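Local coordinates for protein glutamate--cysteine ligase GshA (Methylobacillus flagellatus KT, PDB 3K1T) that probably acts as a ligase that joins glutamate to cysteine, the first step of glutathione synthesis, at residues V48-N52 against Y405-A409; P66-L72 against I346-D350; A95-L99 against L166-C172; A204-K208 against D285-M291. All blocks are in the same frame, centred on the assembly; numbering follows the deposited sequence. Where two conformers were deposited one is given.

Interaction 1 of 4, residues V48-N52 against Y405-A409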
loop_
_atom_site.group_PDB
_atom_site.type_symbol
_atom_site.label_atom_id
_atom_site.label_comp_id
_atom_site.label_asym_id
_atom_site.label_seq_id
_atom_site.Cartn_x
_atom_site.Cartn_y
_atom_site.Cartn_z
ATOM N N VAL A 48 15.018 2.031 -10.021
ATOM C CA VAL A 48 15.417 2.827 -11.163
ATOM C C VAL A 48 16.290 3.985 -10.688
ATOM O O VAL A 48 15.884 4.728 -9.780
ATOM C CB VAL A 48 14.180 3.371 -11.951
ATOM C CG1 VAL A 48 14.615 4.351 -13.056
ATOM C CG2 VAL A 48 13.368 2.213 -12.546
ATOM N N ASP A 49 17.479 4.090 -11.276
ATOM C CA ASP A 49 18.415 5.187 -11.051
ATOM C C ASP A 49 18.034 6.347 -11.971
ATOM O O ASP A 49 17.902 6.145 -13.193
ATOM C CB ASP A 49 19.844 4.809 -11.434
ATOM C CG ASP A 49 20.469 3.727 -10.539
ATOM O OD1 ASP A 49 19.797 3.191 -9.641
ATOM O OD2 ASP A 49 21.682 3.421 -10.744
ATOM N N LEU A 50 17.894 7.552 -11.394
ATOM C CA LEU A 50 17.656 8.753 -12.165
ATOM C C LEU A 50 18.830 9.728 -12.047
ATOM O O LEU A 50 19.596 9.669 -11.085
ATOM C CB LEU A 50 16.409 9.476 -11.656
ATOM C CG LEU A 50 15.085 8.698 -11.560
ATOM C CD1 LEU A 50 14.004 9.629 -10.913
ATOM C CD2 LEU A 50 14.660 8.161 -12.944
ATOM N N ARG A 51 18.922 10.631 -13.020
ATOM C CA ARG A 51 19.765 11.816 -12.930
ATOM C C ARG A 51 18.965 13.077 -13.237
ATOM O O ARG A 51 18.243 13.155 -14.238
ATOM C CB ARG A 51 21.010 11.723 -13.796
ATOM C CG ARG A 51 22.036 10.752 -13.214
ATOM C CD ARG A 51 23.352 10.854 -13.963
ATOM N NE ARG A 51 24.426 10.286 -13.175
ATOM C CZ ARG A 51 25.708 10.364 -13.487
ATOM N NH1 ARG A 51 26.078 10.949 -14.608
ATOM N NH2 ARG A 51 26.624 9.830 -12.663
ATOM N N ASN A 52 19.092 14.032 -12.319
ATOM C CA ASN A 52 18.485 15.365 -12.444
ATOM C C ASN A 52 19.607 16.345 -12.848
ATOM O O ASN A 52 20.490 16.676 -12.050
ATOM C CB ASN A 52 17.871 15.729 -11.101
ATOM C CG ASN A 52 17.108 17.037 -11.143
ATOM O OD1 ASN A 52 17.212 17.782 -12.106
ATOM N ND2 ASN A 52 16.368 17.335 -10.080
ATOM N N TYR A 405 10.158 12.425 -9.638
ATOM C CA TYR A 405 11.049 11.255 -9.613
ATOM C C TYR A 405 10.231 9.949 -9.736
ATOM O O TYR A 405 10.609 9.017 -10.480
ATOM C CB TYR A 405 11.889 11.212 -8.329
ATOM C CG TYR A 405 13.015 12.228 -8.231
ATOM C CD1 TYR A 405 13.232 13.163 -9.219
ATOM C CD2 TYR A 405 13.867 12.248 -7.125
ATOM C CE1 TYR A 405 14.292 14.098 -9.114
ATOM C CE2 TYR A 405 14.918 13.176 -7.019
ATOM C CZ TYR A 405 15.124 14.091 -8.025
ATOM O OH TYR A 405 16.150 15.026 -7.949
ATOM N N GLY A 406 9.138 9.868 -8.986
ATOM C CA GLY A 406 8.308 8.656 -9.014
ATOM C C GLY A 406 7.588 8.436 -10.337
ATOM O O GLY A 406 7.358 7.290 -10.744
ATOM N N VAL A 407 7.242 9.520 -11.029
ATOM C CA VAL A 407 6.653 9.408 -12.369
ATOM C C VAL A 407 7.681 8.831 -13.397
ATOM O O VAL A 407 7.407 7.850 -14.112
ATOM C CB VAL A 407 6.090 10.756 -12.853
ATOM C CG1 VAL A 407 5.780 10.703 -14.368
ATOM C CG2 VAL A 407 4.846 11.170 -12.037
ATOM N N VAL A 408 8.883 9.398 -13.429
ATOM C CA VAL A 408 9.883 8.955 -14.388
ATOM C C VAL A 408 10.323 7.524 -14.047
ATOM O O VAL A 408 10.505 6.693 -14.940
ATOM C CB VAL A 408 11.079 9.917 -14.451
ATOM C CG1 VAL A 408 12.142 9.415 -15.468
ATOM C CG2 VAL A 408 10.556 11.376 -14.816
ATOM N N ALA A 409 10.411 7.208 -12.763
ATOM C CA ALA A 409 10.728 5.815 -12.361
ATOM C C ALA A 409 9.683 4.812 -12.796
ATOM O O ALA A 409 10.027 3.722 -13.278
ATOM C CB ALA A 409 10.953 5.710 -10.847
#
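The phenol oxygen of Tyr405 is gripped by several groups: Asn52 ND2 donates to Tyr405 OH at 3.1 Å with a nearly straight N-H...O angle of 169°, while Arg401 donates to the same oxygen and Glu335 adds a weak bond. The bond lies in the amide plane of Asn52 and at the edge of the tyrosine ring, and the two planes stand close to perpendicular. Asn52 carries its amide across to this oxygen through a first torsion that sets CG opposite the backbone N (chi1 -175°), and its OD1 is held by Gly54 N. Behind the polar end the contact is apolar. Leu50 splits its branches, CD1 resting 3.7 Å from Tyr405 CB and CD2 lying 3.8 Å from Val408 CG1. Val48 meets the next part of the helix, its CB 4.1 Å from Ala409 CB. A phenylalanine in place of Tyr405 would probably leave Asn52 ND2 and Arg401 without their shared acceptor in a buried setting. The axes of the short segments approach to 9.2 Å at 125°, and the whole is helix-on-sheet packing: helix 398-421 covers one face of the antiparallel sheet that contains strands 45-52, 57-63 and 340-349.

Interaction 2 of 4, residues P66-L72 against I346-D350. With SO4 (sulfate ion), chain B.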
loop_
_atom_site.group_PDB
_atom_site.type_symbol
_atom_site.label_atom_id
_atom_site.label_comp_id
_atom_site.label_asym_id
_atom_site.label_seq_id
_atom_site.Cartn_x
_atom_site.Cartn_y
_atom_site.Cartn_z
ATOM N N PRO A 66 16.699 -5.603 -7.278
ATOM C CA PRO A 66 17.293 -4.555 -6.442
ATOM C C PRO A 66 17.993 -5.112 -5.215
ATOM O O PRO A 66 17.475 -6.034 -4.577
ATOM C CB PRO A 66 16.090 -3.650 -6.056
ATOM C CG PRO A 66 14.884 -4.310 -6.572
ATOM C CD PRO A 66 15.242 -5.434 -7.463
ATOM N N GLY A 67 19.138 -4.536 -4.886
ATOM C CA GLY A 67 19.978 -5.046 -3.818
ATOM C C GLY A 67 20.307 -4.090 -2.694
ATOM O O GLY A 67 21.293 -4.280 -1.999
ATOM N N GLY A 68 19.481 -3.050 -2.521
ATOM C CA GLY A 68 19.709 -2.042 -1.511
ATOM C C GLY A 68 18.495 -1.843 -0.592
ATOM O O GLY A 68 18.241 -0.737 -0.112
ATOM N N PHE A 69 17.766 -2.916 -0.305
ATOM C CA PHE A 69 16.601 -2.836 0.614
ATOM C C PHE A 69 16.938 -2.360 2.017
ATOM O O PHE A 69 16.084 -1.812 2.713
ATOM C CB PHE A 69 15.828 -4.177 0.649
ATOM C CG PHE A 69 14.961 -4.374 -0.556
ATOM C CD1 PHE A 69 13.689 -3.830 -0.597
ATOM C CD2 PHE A 69 15.420 -5.085 -1.646
ATOM C CE1 PHE A 69 12.892 -3.982 -1.744
ATOM C CE2 PHE A 69 14.646 -5.248 -2.786
ATOM C CZ PHE A 69 13.375 -4.675 -2.851
ATOM N N ASN A 70 18.170 -2.561 2.442
ATOM C CA ASN A 70 18.602 -2.109 3.747
ATOM C C ASN A 70 18.782 -0.577 3.830
ATOM O O ASN A 70 18.960 -0.048 4.910
ATOM C CB ASN A 70 19.917 -2.777 4.105
ATOM C CG ASN A 70 21.035 -2.513 3.089
ATOM O OD1 ASN A 70 20.909 -2.850 1.921
ATOM N ND2 ASN A 70 22.166 -1.944 3.565
ATOM N N ASN A 71 18.745 0.095 2.679
ATOM C CA ASN A 71 18.931 1.552 2.606
ATOM C C ASN A 71 17.637 2.326 2.645
ATOM O O ASN A 71 17.652 3.561 2.627
ATOM C CB ASN A 71 19.665 1.942 1.310
ATOM C CG ASN A 71 21.042 1.295 1.171
ATOM O OD1 ASN A 71 21.727 1.064 2.154
ATOM N ND2 ASN A 71 21.469 1.075 -0.081
ATOM N N LEU A 72 16.512 1.608 2.634
ATOM C CA LEU A 72 15.202 2.222 2.662
ATOM C C LEU A 72 14.908 2.801 4.024
ATOM O O LEU A 72 15.396 2.327 5.054
ATOM C CB LEU A 72 14.091 1.224 2.254
ATOM C CG LEU A 72 14.206 0.685 0.823
ATOM C CD1 LEU A 72 13.102 -0.326 0.536
ATOM C CD2 LEU A 72 14.214 1.803 -0.289
ATOM N N ILE A 346 15.059 5.015 -7.077
ATOM C CA ILE A 346 13.669 4.903 -6.710
ATOM C C ILE A 346 13.281 3.412 -6.675
ATOM O O ILE A 346 13.497 2.695 -7.663
ATOM C CB ILE A 346 12.749 5.637 -7.739
ATOM C CG1 ILE A 346 13.210 7.087 -8.016
ATOM C CG2 ILE A 346 11.247 5.538 -7.284
ATOM C CD1 ILE A 346 13.442 7.885 -6.875
ATOM N N TYR A 347 12.726 2.965 -5.552
ATOM C CA TYR A 347 12.279 1.571 -5.342
ATOM C C TYR A 347 10.762 1.418 -5.543
ATOM O O TYR A 347 9.953 2.240 -5.044
ATOM C CB TYR A 347 12.665 1.106 -3.922
ATOM C CG TYR A 347 14.028 0.490 -3.854
ATOM C CD1 TYR A 347 15.154 1.169 -4.361
ATOM C CD2 TYR A 347 14.211 -0.783 -3.335
ATOM C CE1 TYR A 347 16.404 0.583 -4.342
ATOM C CE2 TYR A 347 15.469 -1.372 -3.286
ATOM C CZ TYR A 347 16.557 -0.694 -3.813
ATOM O OH TYR A 347 17.786 -1.299 -3.825
HETATM N N MSE A 348 10.389 0.350 -6.240
HETATM C CA MSE A 348 9.024 -0.026 -6.499
HETATM C C MSE A 348 8.794 -1.483 -6.173
HETATM O O MSE A 348 9.698 -2.304 -6.344
HETATM C CB MSE A 348 8.650 0.258 -7.950
HETATM C CG MSE A 348 8.515 1.796 -8.193
HETATM SE SE MSE A 348 8.957 2.318 -10.017
HETATM C CE MSE A 348 10.829 1.809 -9.978
HETATM N N MSE A 349 7.602 -1.781 -5.669
HETATM C CA MSE A 349 7.088 -3.149 -5.573
HETATM C C MSE A 349 5.715 -3.172 -6.223
HETATM O O MSE A 349 4.912 -2.232 -6.047
HETATM C CB MSE A 349 7.074 -3.617 -4.110
HETATM C CG MSE A 349 8.457 -3.538 -3.507
HETATM SE SE MSE A 349 8.549 -4.439 -1.746
HETATM C CE MSE A 349 8.790 -6.208 -2.486
ATOM N N ASP A 350 5.463 -4.178 -7.049
ATOM C CA ASP A 350 4.345 -4.113 -8.008
ATOM C C ASP A 350 4.503 -2.757 -8.729
ATOM O O ASP A 350 5.647 -2.352 -9.024
ATOM C CB ASP A 350 2.965 -4.306 -7.337
ATOM C CG ASP A 350 1.827 -4.421 -8.360
ATOM O OD1 ASP A 350 1.940 -5.243 -9.248
ATOM O OD2 ASP A 350 0.853 -3.676 -8.306
HETATM S S SO4 B . 20.155 -1.299 -6.654
HETATM O O1 SO4 B . 20.877 -0.310 -5.887
HETATM O O2 SO4 B . 18.825 -1.024 -6.206
HETATM O O3 SO4 B . 20.260 -1.072 -8.077
HETATM O O4 SO4 B . 20.589 -2.668 -6.296
#
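This is a buried aromatic contact between a loop with a short 3-10 turn and the antiparallel sheet beside it, centred on a T-shaped (edge-to-face) pair of rings. The loop follows strand 57-63 and leads to helix 77-91; its partner is the end of strand 340-349. Tyr347 directs its ring edge at the face of Phe69, with Tyr347 CE2 3.8 Å above the plane and over the centre of that ring. The two ring centroids are 5.0 Å apart, and the planes stand at 86°. Phe69 has CG beside its own backbone N and anti to the carbonyl carbon (chi1 -77°), which swings the ring back to receive this edge. Met349 reaches toward the same ring obliquely, and Leu118 and Ile121 of helix 109-124 also pack on it. Around the tyrosine the loop closes in from several directions. Leu72 lays CD2 over one face, 4.2 Å from the ring centroid in a CH-pi contact, and Pro66 CB touches Tyr347 CE2 at 3.6 Å. The 3-10 segment is held by Asn71 N donating to Gly68 O. A sulfate ion, probably from the crystallisation liquor, sits at the phenol end of the ring; Ser47, Asn63 and Arg359 also bind it, so the loop and the sheet together line an anion-holding pocket. Gly67 N donates to sulfate O4 at 2.8 Å, and the hydroxyl of Tyr347 lies between two weak bonds, giving one to sulfate O2 at 2.6 Å and taking one from Gly68 N at 2.8 Å.

Interaction 3 of 4, residues A95-L99 against L166-C172; sequences ARRLL and LDNFDSC
Arg97 and Phe169 lie alongside each other, running in opposite senses, the methylene part of the arginine following the ring while its guanidinium stands nearly perpendicular to it, at 84°. Arg97 CB and CG each lie 3.8 Å from Phe169 CE1. A chi1 of -174° turns the phenylalanine ring away from its own backbone N; it reaches alongside the arginine and meets Leu98 with its edge, CZ lying 3.6 Å from Leu98 O. In the conformer described, one of two, the Arg97 chain bends at chi3, and NE donates to Asp170 O at 2.9 Å. Asp170 O lies nearly in the guanidinium plane, while NE sits above the plane of the Asp170 carbonyl. Cys172 likewise has a second conformer, so the two bonds that Arg96 N and Arg97 N make to its SG are best treated as doubtful. Farther along, Leu99 CD1 presses on Leu166 CD1 at 3.4 Å, tighter than usual for carbons, and Leu99 CB rests 3.4 Å from Ser171 OG, itself bonded to Ala173 O. Replacing Phe169 by alanine is likely to open a gap beside the Arg97 methylenes, which would then lose their packing partner on that side. Leu166 to Phe169 form a type II turn joining strand 163-166 to the weakly bonded strand 169-170, whose Phe169 packs beside the start of strand 97-102; that strand runs between its parallel neighbours 128-133 and 173-177, and Phe169 also packs on Glu128 and Arg130 of the former.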
loop_
_atom_site.group_PDB
_atom_site.type_symbol
_atom_site.label_atom_id
_atom_site.label_comp_id
_atom_site.label_asym_id
_atom_site.label_seq_id
_atom_site.Cartn_x
_atom_site.Cartn_y
_atom_site.Cartn_z
ATOM N N ALA A 95 0.721 -18.615 -3.007
ATOM C CA ALA A 95 1.972 -18.963 -2.358
ATOM C C ALA A 95 1.864 -18.934 -0.839
ATOM O O ALA A 95 1.284 -18.047 -0.254
ATOM C CB ALA A 95 3.112 -18.034 -2.830
ATOM N N ARG A 96 2.362 -19.982 -0.212
ATOM C CA ARG A 96 2.583 -19.982 1.222
ATOM C C ARG A 96 4.066 -19.748 1.508
ATOM O O ARG A 96 4.403 -19.123 2.509
ATOM C CB ARG A 96 2.217 -21.346 1.825
ATOM C CG ARG A 96 0.768 -21.710 1.780
ATOM C CD ARG A 96 0.573 -23.091 2.399
ATOM N NE ARG A 96 -0.821 -23.391 2.727
ATOM C CZ ARG A 96 -1.712 -23.908 1.874
ATOM N NH1 ARG A 96 -1.384 -24.164 0.600
ATOM N NH2 ARG A 96 -2.957 -24.161 2.282
ATOM N N ARG A 97 4.924 -20.334 0.664
ATOM C CA ARG A 97 6.367 -20.381 0.892
ATOM C C ARG A 97 7.109 -19.752 -0.291
ATOM O O ARG A 97 6.687 -19.906 -1.431
ATOM C CB ARG A 97 6.813 -21.840 1.048
ATOM C CG ARG A 97 6.317 -22.522 2.320
ATOM C CD ARG A 97 6.643 -24.006 2.348
ATOM N NE ARG A 97 5.798 -24.769 1.430
ATOM C CZ ARG A 97 4.531 -25.144 1.676
ATOM N NH1 ARG A 97 3.918 -24.820 2.815
ATOM N NH2 ARG A 97 3.859 -25.832 0.759
ATOM N N LEU A 98 8.213 -19.072 -0.023
ATOM C CA LEU A 98 9.011 -18.465 -1.070
ATOM C C LEU A 98 10.473 -18.764 -0.847
ATOM O O LEU A 98 10.995 -18.539 0.260
ATOM C CB LEU A 98 8.773 -16.960 -1.057
ATOM C CG LEU A 98 9.329 -16.160 -2.217
ATOM C CD1 LEU A 98 8.680 -16.524 -3.550
ATOM C CD2 LEU A 98 9.115 -14.614 -1.903
ATOM N N LEU A 99 11.131 -19.308 -1.875
ATOM C CA LEU A 99 12.570 -19.507 -1.856
ATOM C C LEU A 99 13.208 -18.284 -2.477
ATOM O O LEU A 99 12.872 -17.923 -3.613
ATOM C CB LEU A 99 12.957 -20.769 -2.681
ATOM C CG LEU A 99 14.436 -21.172 -2.706
ATOM C CD1 LEU A 99 14.871 -21.707 -1.346
ATOM C CD2 LEU A 99 14.727 -22.231 -3.809
ATOM N N LEU A 166 14.836 -27.156 -0.053
ATOM C CA LEU A 166 15.764 -27.082 1.093
ATOM C C LEU A 166 15.219 -28.070 2.124
ATOM O O LEU A 166 14.189 -28.703 1.889
ATOM C CB LEU A 166 15.822 -25.659 1.684
ATOM C CG LEU A 166 16.222 -24.537 0.746
ATOM C CD1 LEU A 166 16.088 -23.146 1.465
ATOM C CD2 LEU A 166 17.627 -24.771 0.177
ATOM N N ASP A 167 15.892 -28.177 3.266
ATOM C CA ASP A 167 15.505 -29.123 4.335
ATOM C C ASP A 167 14.070 -28.881 4.745
ATOM O O ASP A 167 13.739 -27.796 5.223
ATOM C CB ASP A 167 16.425 -28.916 5.551
ATOM C CG ASP A 167 16.066 -29.822 6.735
ATOM O OD1 ASP A 167 16.064 -31.045 6.508
ATOM O OD2 ASP A 167 15.793 -29.305 7.871
ATOM N N ASN A 168 13.205 -29.865 4.524
ATOM C CA ASN A 168 11.805 -29.729 4.883
ATOM C C ASN A 168 11.173 -28.422 4.360
ATOM O O ASN A 168 10.438 -27.730 5.079
ATOM C CB ASN A 168 11.688 -29.830 6.426
ATOM C CG ASN A 168 10.252 -30.077 6.901
ATOM O OD1 ASN A 168 9.424 -30.614 6.154
ATOM N ND2 ASN A 168 9.947 -29.664 8.144
ATOM N N PHE A 169 11.456 -28.065 3.102
ATOM C CA PHE A 169 10.981 -26.790 2.560
ATOM C C PHE A 169 10.828 -26.888 1.053
ATOM O O PHE A 169 11.823 -26.931 0.312
ATOM C CB PHE A 169 11.943 -25.652 2.877
ATOM C CG PHE A 169 11.425 -24.282 2.470
ATOM C CD1 PHE A 169 10.518 -23.607 3.282
ATOM C CD2 PHE A 169 11.860 -23.678 1.306
ATOM C CE1 PHE A 169 10.054 -22.336 2.948
ATOM C CE2 PHE A 169 11.399 -22.402 0.952
ATOM C CZ PHE A 169 10.498 -21.733 1.773
ATOM N N ASP A 170 9.590 -26.926 0.608
ATOM C CA ASP A 170 9.335 -26.950 -0.824
ATOM C C ASP A 170 8.476 -25.771 -1.188
ATOM O O ASP A 170 7.300 -25.746 -0.851
ATOM C CB ASP A 170 8.652 -28.232 -1.280
ATOM C CG ASP A 170 8.390 -28.200 -2.795
ATOM O OD1 ASP A 170 7.435 -27.550 -3.247
ATOM O OD2 ASP A 170 9.175 -28.755 -3.547
ATOM N N SER A 171 9.052 -24.789 -1.891
ATOM C CA SER A 171 8.307 -23.585 -2.169
ATOM C C SER A 171 7.502 -23.681 -3.398
ATOM O O SER A 171 7.765 -24.435 -4.345
ATOM C CB SER A 171 9.208 -22.347 -2.280
ATOM O OG SER A 171 10.084 -22.464 -3.384
ATOM N N CYS A 172 6.555 -22.781 -3.401
ATOM C CA CYS A 172 5.603 -22.604 -4.428
ATOM C C CYS A 172 6.308 -21.832 -5.639
ATOM O O CYS A 172 6.194 -22.159 -6.832
ATOM C CB CYS A 172 4.406 -21.879 -3.678
ATOM S SG CYS A 172 3.916 -22.508 -1.774
HETATM O O HOH W 1 4.871 -26.125 -2.430
#

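Interaction 4 of 4, residues A204-K208 against D285-M291; sequences ATRRK and DAGTYGM
The carboxylate of Asp285 is approached from opposite faces at one oxygen: Lys208 NZ forms a salt bridge to Asp285 OD1 at 2.8 Å from one face, 37° out of the plane, and Gly287 N reaches OD1 at 2.9 Å from the other. The second of these bonds makes an Asx turn, the aspartate accepting from the backbone two residues on. Lys208 crosses Asp285 at about a right angle, its CD 3.4 Å from Asp285 OD2, and a bend at its last torsion (chi4 149°) brings NZ round to OD1. On the flat guanidinium of Arg206, the CG of Lys208 sits over the centre of one face, 4.2 Å above the plane; the same group forms a cation-pi contact with Trp203 and donates from NH1 to the Trp203 carbonyl. Water serves the other carboxylate oxygen. One water molecule donates to Asp285 OD2 at 2.7 Å and also to Arg206 O. A second water donates to Asp285 OD2 at 2.6 Å and accepts from Lys208 N. Apart from this polar core, the loops touch through small groups, Ala204 CB meeting Thr288 CG2 at 3.8 Å, and Gly287 CA making a CA-H...O contact with Ala204 O. Gly287 has a positive phi, 63°, and a side chain there would sit tightly against Thr205. One carboxylate thus takes an ammonium and a backbone N-H at one oxygen and two waters at the other, so that a single group joins the loop before helix 210-226 to the turn between strands 280-285 and 291-296.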
loop_
_atom_site.group_PDB
_atom_site.type_symbol
_atom_site.label_atom_id
_atom_site.label_comp_id
_atom_site.label_asym_id
_atom_site.label_seq_id
_atom_site.Cartn_x
_atom_site.Cartn_y
_atom_site.Cartn_z
ATOM N N ALA A 204 20.408 -13.915 -20.764
ATOM C CA ALA A 204 21.692 -13.237 -20.536
ATOM C C ALA A 204 22.379 -12.772 -21.832
ATOM O O ALA A 204 23.314 -11.972 -21.774
ATOM C CB ALA A 204 22.652 -14.139 -19.699
ATOM N N THR A 205 21.929 -13.290 -22.967
ATOM C CA THR A 205 22.483 -12.897 -24.262
ATOM C C THR A 205 21.405 -12.209 -25.111
ATOM O O THR A 205 21.529 -12.118 -26.327
ATOM C CB THR A 205 23.053 -14.131 -25.035
ATOM O OG1 THR A 205 22.041 -15.128 -25.096
ATOM C CG2 THR A 205 24.269 -14.696 -24.336
ATOM N N ARG A 206 20.356 -11.711 -24.468
ATOM C CA ARG A 206 19.332 -10.938 -25.175
ATOM C C ARG A 206 19.942 -9.642 -25.775
ATOM O O ARG A 206 21.047 -9.215 -25.405
ATOM C CB ARG A 206 18.202 -10.577 -24.211
ATOM C CG ARG A 206 18.578 -9.449 -23.208
ATOM C CD ARG A 206 17.564 -9.256 -22.073
ATOM N NE ARG A 206 17.999 -8.180 -21.148
ATOM C CZ ARG A 206 18.952 -8.300 -20.234
ATOM N NH1 ARG A 206 19.575 -9.453 -20.032
ATOM N NH2 ARG A 206 19.294 -7.262 -19.479
ATOM N N ARG A 207 19.203 -9.000 -26.676
ATOM C CA ARG A 207 19.691 -7.770 -27.292
ATOM C C ARG A 207 19.366 -6.639 -26.334
ATOM O O ARG A 207 18.202 -6.216 -26.196
ATOM C CB ARG A 207 19.044 -7.529 -28.655
ATOM C CG ARG A 207 19.653 -6.316 -29.374
ATOM C CD ARG A 207 19.185 -6.186 -30.787
ATOM N NE ARG A 207 17.732 -6.067 -30.864
ATOM C CZ ARG A 207 17.050 -5.929 -32.003
ATOM N NH1 ARG A 207 17.693 -5.887 -33.164
ATOM N NH2 ARG A 207 15.718 -5.842 -31.991
ATOM N N LYS A 208 20.376 -6.162 -25.648
ATOM C CA LYS A 208 20.145 -5.226 -24.539
ATOM C C LYS A 208 19.652 -3.847 -25.013
ATOM O O LYS A 208 19.054 -3.102 -24.227
ATOM C CB LYS A 208 21.407 -5.142 -23.663
ATOM C CG LYS A 208 21.691 -6.519 -22.989
ATOM C CD LYS A 208 22.767 -6.501 -21.913
ATOM C CE LYS A 208 23.020 -7.949 -21.412
ATOM N NZ LYS A 208 24.427 -8.158 -20.988
ATOM N N ASP A 285 28.625 -4.678 -24.966
ATOM C CA ASP A 285 27.901 -5.812 -24.370
ATOM C C ASP A 285 28.463 -7.160 -24.852
ATOM O O ASP A 285 28.377 -7.466 -26.033
ATOM C CB ASP A 285 26.434 -5.764 -24.747
ATOM C CG ASP A 285 25.629 -6.955 -24.156
ATOM O OD1 ASP A 285 26.042 -7.533 -23.132
ATOM O OD2 ASP A 285 24.581 -7.286 -24.732
ATOM N N ALA A 286 29.059 -7.909 -23.933
ATOM C CA ALA A 286 29.598 -9.236 -24.217
ATOM C C ALA A 286 28.740 -10.338 -23.571
ATOM O O ALA A 286 29.224 -11.426 -23.271
ATOM C CB ALA A 286 31.073 -9.336 -23.805
ATOM N N GLY A 287 27.451 -10.085 -23.397
ATOM C CA GLY A 287 26.541 -11.148 -22.975
ATOM C C GLY A 287 26.908 -11.688 -21.605
ATOM O O GLY A 287 27.094 -10.926 -20.660
ATOM N N THR A 288 27.038 -13.015 -21.498
ATOM C CA THR A 288 27.397 -13.660 -20.229
ATOM C C THR A 288 28.771 -13.242 -19.732
ATOM O O THR A 288 29.059 -13.369 -18.545
ATOM C CB THR A 288 27.381 -15.220 -20.346
ATOM O OG1 THR A 288 28.316 -15.666 -21.366
ATOM C CG2 THR A 288 25.972 -15.711 -20.671
ATOM N N TYR A 289 29.637 -12.775 -20.637
ATOM C CA TYR A 289 31.020 -12.431 -20.288
ATOM C C TYR A 289 31.130 -11.074 -19.565
ATOM O O TYR A 289 32.155 -10.805 -18.942
ATOM C CB TYR A 289 31.906 -12.409 -21.554
ATOM C CG TYR A 289 32.081 -13.804 -22.153
ATOM C CD1 TYR A 289 33.126 -14.630 -21.740
ATOM C CD2 TYR A 289 31.203 -14.282 -23.107
ATOM C CE1 TYR A 289 33.304 -15.922 -22.296
ATOM C CE2 TYR A 289 31.330 -15.597 -23.646
ATOM C CZ TYR A 289 32.378 -16.411 -23.229
ATOM O OH TYR A 289 32.555 -17.678 -23.788
ATOM N N GLY A 290 30.077 -10.257 -19.665
ATOM C CA GLY A 290 29.992 -8.969 -19.000
ATOM C C GLY A 290 29.868 -7.805 -19.983
ATOM O O GLY A 290 29.546 -7.979 -21.171
HETATM N N MSE A 291 30.135 -6.602 -19.462
HETATM C CA MSE A 291 29.987 -5.369 -20.225
HETATM C C MSE A 291 31.170 -4.443 -19.903
HETATM O O MSE A 291 31.614 -4.397 -18.757
HETATM C CB MSE A 291 28.643 -4.721 -19.889
HETATM C CG MSE A 291 28.411 -3.360 -20.532
HETATM SE SE MSE A 291 26.573 -2.702 -20.275
HETATM C CE MSE A 291 25.773 -3.519 -21.873
HETATM O O HOH W 2 23.752 -9.801 -24.857
HETATM O O HOH W 3 23.021 -6.586 -26.653
#

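In the fold
From the N terminus the chain opens interaction 1 at 48-52, interaction 2 at 66-72 and interaction 3 at 95-99. Interaction 3 closes first, at 166-172, in the mixed sheet. Interaction 4 then opens at 204-208 and closes at 285-291, joining a loop to the hairpin of the four-stranded sheet. Interaction 2 closes at 346-350 and interaction 1 last, at 405-409, so interactions 3 and 4 stand in series within interaction 2, which lies within interaction 1; none cross. Interactions 1 and 2 share neighbouring strands of the antiparallel sheet and touch, Val48 O lying 2.8 Å from Ile346 N. Interactions 3 and 4 stand apart, their centres about 31 Å from each other.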